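Local atomic coordinates of protein - conserved hypothetical (Bacillus anthracis, PDB entry 4LES), a protein that is of unknown function but folds into a compact, mostly antiparallel beta structure. Residues Gly109-Lys120 / Val174-Lys185. Numbering follows the deposited sequence.
Sequences GHVFIVVEAEGK and VKRQNKVYVINK. With EOH (ethanol), chain C.
Ala117 O takes two N-H groups from the neighbouring strand, Gln177 N at 2.8 Å and Arg176 NE at 3.3 Å, arriving from opposite faces of its carbonyl plane. The Arg176 chain folds back at chi2 and chi3 to bring NE there, and this N-H points almost straight at the oxygen (170°). Glu118 OE1, 3.4 Å from Arg176 NE, lies well out of the guanidinium plane, so that salt bridge is one of charge alone; the stronger partner of Glu118 OE1 is Lys88 NZ. On the amide side of Ala117 the regular pairing lapses: Ala117 N meets not a main-chain carbonyl but Asn178 OD1, in a weak bond of 3.4 Å. Asp156 takes the ND2 of the same amide, which would steady its rotation. No residue is gained at this break, and paired main-chain bonds resume at Val115 with Lys179.

Beyond it, side chains alternate between two faces. Val182 CG2 (3.6 Å from Phe112 CE1) and Val180 CG1 both touch the Phe112 ring; Phe112 and Val180 in turn meet Ala151 of helix 149-158. On the other face Ile113 CG1 packs 3.6 Å from Ile183 CG1, their side chains crossing at about a right angle, and Val115 CG2 meets the edge of the Tyr181 ring; Leu137 and Val135 of strand 135-139 back this layer. The pair illustrates antiparallel pairing at a sheet edge: strand 174-184 is an outermost strand, within this chain, of a four-stranded sheet between helix 149-158 and a smaller sheet.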
loop_
_atom_site.group_PDB
_atom_site.type_symbol
_atom_site.label_atom_id
_atom_site.label_comp_id
_atom_site.label_asym_id
_atom_site.label_seq_id
_atom_site.Cartn_x
_atom_site.Cartn_y
_atom_site.Cartn_z
ATOM N N GLY A 109 -7.441 -16.658 -10.721
ATOM C CA GLY A 109 -6.434 -17.145 -9.773
ATOM C C GLY A 109 -5.613 -16.080 -9.067
ATOM O O GLY A 109 -4.715 -16.410 -8.293
ATOM N N HIS A 110 -5.924 -14.808 -9.322
ATOM C CA HIS A 110 -5.193 -13.680 -8.735
ATOM C C HIS A 110 -6.087 -12.791 -7.870
ATOM O O HIS A 110 -7.302 -12.778 -8.027
ATOM C CB HIS A 110 -4.551 -12.838 -9.837
ATOM C CG HIS A 110 -3.526 -13.575 -10.650
ATOM N ND1 HIS A 110 -3.864 -14.468 -11.643
ATOM C CD2 HIS A 110 -2.171 -13.525 -10.636
ATOM C CE1 HIS A 110 -2.763 -14.950 -12.195
ATOM N NE2 HIS A 110 -1.721 -14.392 -11.603
ATOM N N VAL A 111 -5.466 -12.063 -6.942
ATOM C CA VAL A 111 -6.175 -11.140 -6.047
ATOM C C VAL A 111 -5.446 -9.814 -6.002
ATOM O O VAL A 111 -4.293 -9.730 -6.384
ATOM C CB VAL A 111 -6.278 -11.668 -4.579
ATOM C CG1 VAL A 111 -7.232 -12.827 -4.483
ATOM C CG2 VAL A 111 -4.919 -12.068 -4.034
ATOM N N PHE A 112 -6.140 -8.776 -5.560
ATOM C CA PHE A 112 -5.502 -7.505 -5.329
ATOM C C PHE A 112 -5.009 -7.534 -3.896
ATOM O O PHE A 112 -5.757 -7.935 -2.995
ATOM C CB PHE A 112 -6.477 -6.338 -5.470
ATOM C CG PHE A 112 -6.861 -6.029 -6.877
ATOM C CD1 PHE A 112 -5.908 -5.582 -7.780
ATOM C CD2 PHE A 112 -8.175 -6.129 -7.289
ATOM C CE1 PHE A 112 -6.256 -5.278 -9.079
ATOM C CE2 PHE A 112 -8.533 -5.836 -8.594
ATOM C CZ PHE A 112 -7.574 -5.409 -9.489
ATOM N N ILE A 113 -3.753 -7.165 -3.679
ATOM C CA ILE A 113 -3.234 -7.037 -2.315
ATOM C C ILE A 113 -3.013 -5.556 -2.162
ATOM O O ILE A 113 -2.271 -4.960 -2.953
ATOM C CB ILE A 113 -1.913 -7.785 -2.091
ATOM C CG1 ILE A 113 -2.109 -9.285 -2.368
ATOM C CG2 ILE A 113 -1.423 -7.592 -0.655
ATOM C CD1 ILE A 113 -3.186 -9.937 -1.502
ATOM N N VAL A 114 -3.716 -4.950 -1.210
ATOM C CA VAL A 114 -3.610 -3.515 -0.970
ATOM C C VAL A 114 -2.820 -3.267 0.303
ATOM O O VAL A 114 -3.137 -3.826 1.336
ATOM C CB VAL A 114 -4.997 -2.879 -0.754
ATOM C CG1 VAL A 114 -4.875 -1.372 -0.510
ATOM C CG2 VAL A 114 -5.902 -3.153 -1.941
ATOM N N VAL A 115 -1.763 -2.478 0.219
ATOM C CA VAL A 115 -0.995 -2.071 1.407
ATOM C C VAL A 115 -1.360 -0.596 1.663
ATOM O O VAL A 115 -1.023 0.286 0.869
ATOM C CB VAL A 115 0.530 -2.218 1.181
ATOM C CG1 VAL A 115 1.309 -1.729 2.378
ATOM C CG2 VAL A 115 0.913 -3.664 0.869
ATOM N N GLU A 116 -2.070 -0.330 2.743
ATOM C CA GLU A 116 -2.425 1.042 3.127
ATOM C C GLU A 116 -1.306 1.633 3.986
ATOM O O GLU A 116 -0.976 1.112 5.038
ATOM C CB GLU A 116 -3.719 1.064 3.926
ATOM C CG GLU A 116 -4.943 0.743 3.095
ATOM C CD GLU A 116 -6.228 0.869 3.892
ATOM O OE1 GLU A 116 -6.175 0.804 5.149
ATOM O OE2 GLU A 116 -7.296 1.017 3.257
ATOM N N ALA A 117 -0.755 2.737 3.536
ATOM C CA ALA A 117 0.347 3.376 4.214
ATOM C C ALA A 117 0.265 4.869 4.072
ATOM O O ALA A 117 -0.448 5.392 3.213
ATOM C CB ALA A 117 1.655 2.895 3.599
ATOM N N GLU A 118 1.003 5.567 4.914
ATOM C CA GLU A 118 1.079 7.021 4.808
ATOM C C GLU A 118 2.419 7.541 5.349
ATOM O O GLU A 118 3.061 6.869 6.149
ATOM C CB GLU A 118 -0.119 7.661 5.495
ATOM C CG GLU A 118 -0.268 7.347 6.965
ATOM C CD GLU A 118 -1.562 7.928 7.530
ATOM O OE1 GLU A 118 -2.581 7.910 6.805
ATOM O OE2 GLU A 118 -1.557 8.389 8.689
ATOM N N GLY A 119 2.855 8.696 4.868
ATOM C CA GLY A 119 4.120 9.275 5.298
ATOM C C GLY A 119 3.911 10.677 5.819
ATOM O O GLY A 119 3.143 11.431 5.248
ATOM N N LYS A 120 4.616 11.018 6.887
ATOM C CA LYS A 120 4.538 12.319 7.512
ATOM C C LYS A 120 5.925 12.948 7.485
ATOM O O LYS A 120 6.891 12.337 7.897
ATOM C CB LYS A 120 4.071 12.150 8.961
ATOM C CG LYS A 120 3.822 13.418 9.772
ATOM C CD LYS A 120 3.312 13.011 11.161
ATOM C CE LYS A 120 2.438 14.052 11.842
ATOM N NZ LYS A 120 3.193 15.191 12.415
ATOM N N VAL A 174 0.964 15.034 6.181
ATOM C CA VAL A 174 0.861 13.598 5.956
ATOM C C VAL A 174 0.347 13.328 4.543
ATOM O O VAL A 174 -0.553 13.994 4.068
ATOM C CB VAL A 174 -0.089 12.948 6.963
ATOM C CG1 VAL A 174 -0.096 11.444 6.778
ATOM C CG2 VAL A 174 0.312 13.279 8.393
ATOM N N LYS A 175 0.911 12.332 3.882
ATOM C CA LYS A 175 0.514 11.967 2.530
ATOM C C LYS A 175 0.239 10.470 2.414
ATOM O O LYS A 175 1.092 9.645 2.750
ATOM C CB LYS A 175 1.616 12.419 1.574
ATOM C CG LYS A 175 1.739 11.669 0.257
ATOM C CD LYS A 175 0.518 11.757 -0.663
ATOM C CE LYS A 175 0.810 11.019 -1.975
ATOM N NZ LYS A 175 -0.383 10.420 -2.639
ATOM N N ARG A 176 -0.960 10.122 1.954
ATOM C CA ARG A 176 -1.334 8.722 1.770
ATOM C C ARG A 176 -0.471 8.111 0.692
ATOM O O ARG A 176 -0.121 8.766 -0.258
ATOM C CB ARG A 176 -2.796 8.559 1.370
ATOM C CG ARG A 176 -3.837 8.877 2.438
ATOM C CD ARG A 176 -3.615 8.159 3.777
ATOM N NE ARG A 176 -3.402 6.692 3.694
ATOM C CZ ARG A 176 -4.321 5.738 3.878
ATOM N NH1 ARG A 176 -5.587 6.027 4.169
ATOM N NH2 ARG A 176 -3.968 4.470 3.765
ATOM N N GLN A 177 -0.093 6.856 0.875
ATOM C CA GLN A 177 0.728 6.135 -0.108
ATOM C C GLN A 177 0.269 4.680 -0.176
ATOM O O GLN A 177 0.987 3.736 0.194
ATOM C CB GLN A 177 2.276 6.310 0.082
ATOM C CG GLN A 177 2.875 6.240 1.496
ATOM C CD GLN A 177 4.434 6.275 1.540
ATOM O OE1 GLN A 177 5.042 6.812 2.479
ATOM N NE2 GLN A 177 5.073 5.702 0.523
ATOM N N ASN A 178 -0.967 4.520 -0.650
ATOM C CA ASN A 178 -1.542 3.198 -0.839
ATOM C C ASN A 178 -0.918 2.483 -2.030
ATOM O O ASN A 178 -0.739 3.088 -3.057
ATOM C CB ASN A 178 -3.056 3.309 -1.017
ATOM C CG ASN A 178 -3.740 3.806 0.250
ATOM O OD1 ASN A 178 -3.289 3.532 1.358
ATOM N ND2 ASN A 178 -4.791 4.558 0.093
ATOM N N LYS A 179 -0.553 1.218 -1.875
ATOM C CA LYS A 179 -0.021 0.438 -3.000
ATOM C C LYS A 179 -0.995 -0.691 -3.276
ATOM O O LYS A 179 -1.568 -1.270 -2.332
ATOM C CB LYS A 179 1.296 -0.249 -2.637
ATOM C CG LYS A 179 2.304 0.573 -1.881
ATOM C CD LYS A 179 2.858 1.683 -2.717
ATOM C CE LYS A 179 4.094 2.213 -2.004
ATOM N NZ LYS A 179 4.457 3.562 -2.454
ATOM N N VAL A 180 -1.156 -1.042 -4.542
ATOM C CA VAL A 180 -2.020 -2.146 -4.912
ATOM C C VAL A 180 -1.281 -3.094 -5.841
ATOM O O VAL A 180 -0.781 -2.691 -6.897
ATOM C CB VAL A 180 -3.334 -1.658 -5.564
ATOM C CG1 VAL A 180 -4.233 -2.830 -5.921
ATOM C CG2 VAL A 180 -4.054 -0.701 -4.624
ATOM N N TYR A 181 -1.217 -4.359 -5.438
ATOM C CA TYR A 181 -0.541 -5.389 -6.216
ATOM C C TYR A 181 -1.509 -6.454 -6.699
ATOM O O TYR A 181 -2.565 -6.676 -6.105
ATOM C CB TYR A 181 0.548 -6.046 -5.366
ATOM C CG TYR A 181 1.444 -5.066 -4.644
ATOM C CD1 TYR A 181 1.091 -4.563 -3.393
ATOM C CD2 TYR A 181 2.631 -4.619 -5.214
ATOM C CE1 TYR A 181 1.910 -3.666 -2.714
ATOM C CE2 TYR A 181 3.459 -3.717 -4.538
ATOM C CZ TYR A 181 3.084 -3.238 -3.290
ATOM O OH TYR A 181 3.896 -2.346 -2.612
ATOM N N VAL A 182 -1.160 -7.091 -7.811
ATOM C CA VAL A 182 -1.944 -8.187 -8.344
ATOM C C VAL A 182 -1.094 -9.426 -8.080
ATOM O O VAL A 182 -0.025 -9.572 -8.646
ATOM C CB VAL A 182 -2.267 -8.000 -9.840
ATOM C CG1 VAL A 182 -2.911 -9.255 -10.415
ATOM C CG2 VAL A 182 -3.190 -6.804 -10.025
ATOM N N ILE A 183 -1.572 -10.306 -7.207
ATOM C CA ILE A 183 -0.811 -11.468 -6.792
ATOM C C ILE A 183 -1.572 -12.761 -7.009
ATOM O O ILE A 183 -2.799 -12.774 -6.950
ATOM C CB ILE A 183 -0.497 -11.363 -5.274
ATOM C CG1 ILE A 183 0.243 -10.068 -4.962
ATOM C CG2 ILE A 183 0.329 -12.542 -4.788
ATOM C CD1 ILE A 183 1.606 -9.972 -5.622
ATOM N N ASN A 184 -0.839 -13.848 -7.257
ATOM C CA ASN A 184 -1.443 -15.169 -7.393
ATOM C C ASN A 184 -2.035 -15.525 -6.044
ATOM O O ASN A 184 -1.313 -15.547 -5.044
ATOM C CB ASN A 184 -0.397 -16.203 -7.792
ATOM C CG ASN A 184 -0.986 -17.589 -7.998
ATOM O OD1 ASN A 184 -1.638 -18.160 -7.122
ATOM N ND2 ASN A 184 -0.723 -18.148 -9.156
ATOM N N LYS A 185 -3.334 -15.817 -6.013
ATOM C CA LYS A 185 -4.014 -16.086 -4.751
ATOM C C LYS A 185 -3.423 -17.262 -3.977
ATOM O O LYS A 185 -3.138 -17.146 -2.776
ATOM C CB LYS A 185 -5.498 -16.294 -4.970
ATOM C CG LYS A 185 -6.257 -16.378 -3.668
ATOM C CD LYS A 185 -7.743 -16.307 -3.900
ATOM C CE LYS A 185 -8.485 -16.245 -2.581
ATOM N NZ LYS A 185 -9.925 -15.953 -2.796
HETATM C C1 EOH C . 2.049 -15.495 -11.934
HETATM C C2 EOH C . 2.681 -15.534 -10.557
HETATM O O EOH C . 0.684 -15.937 -11.879
#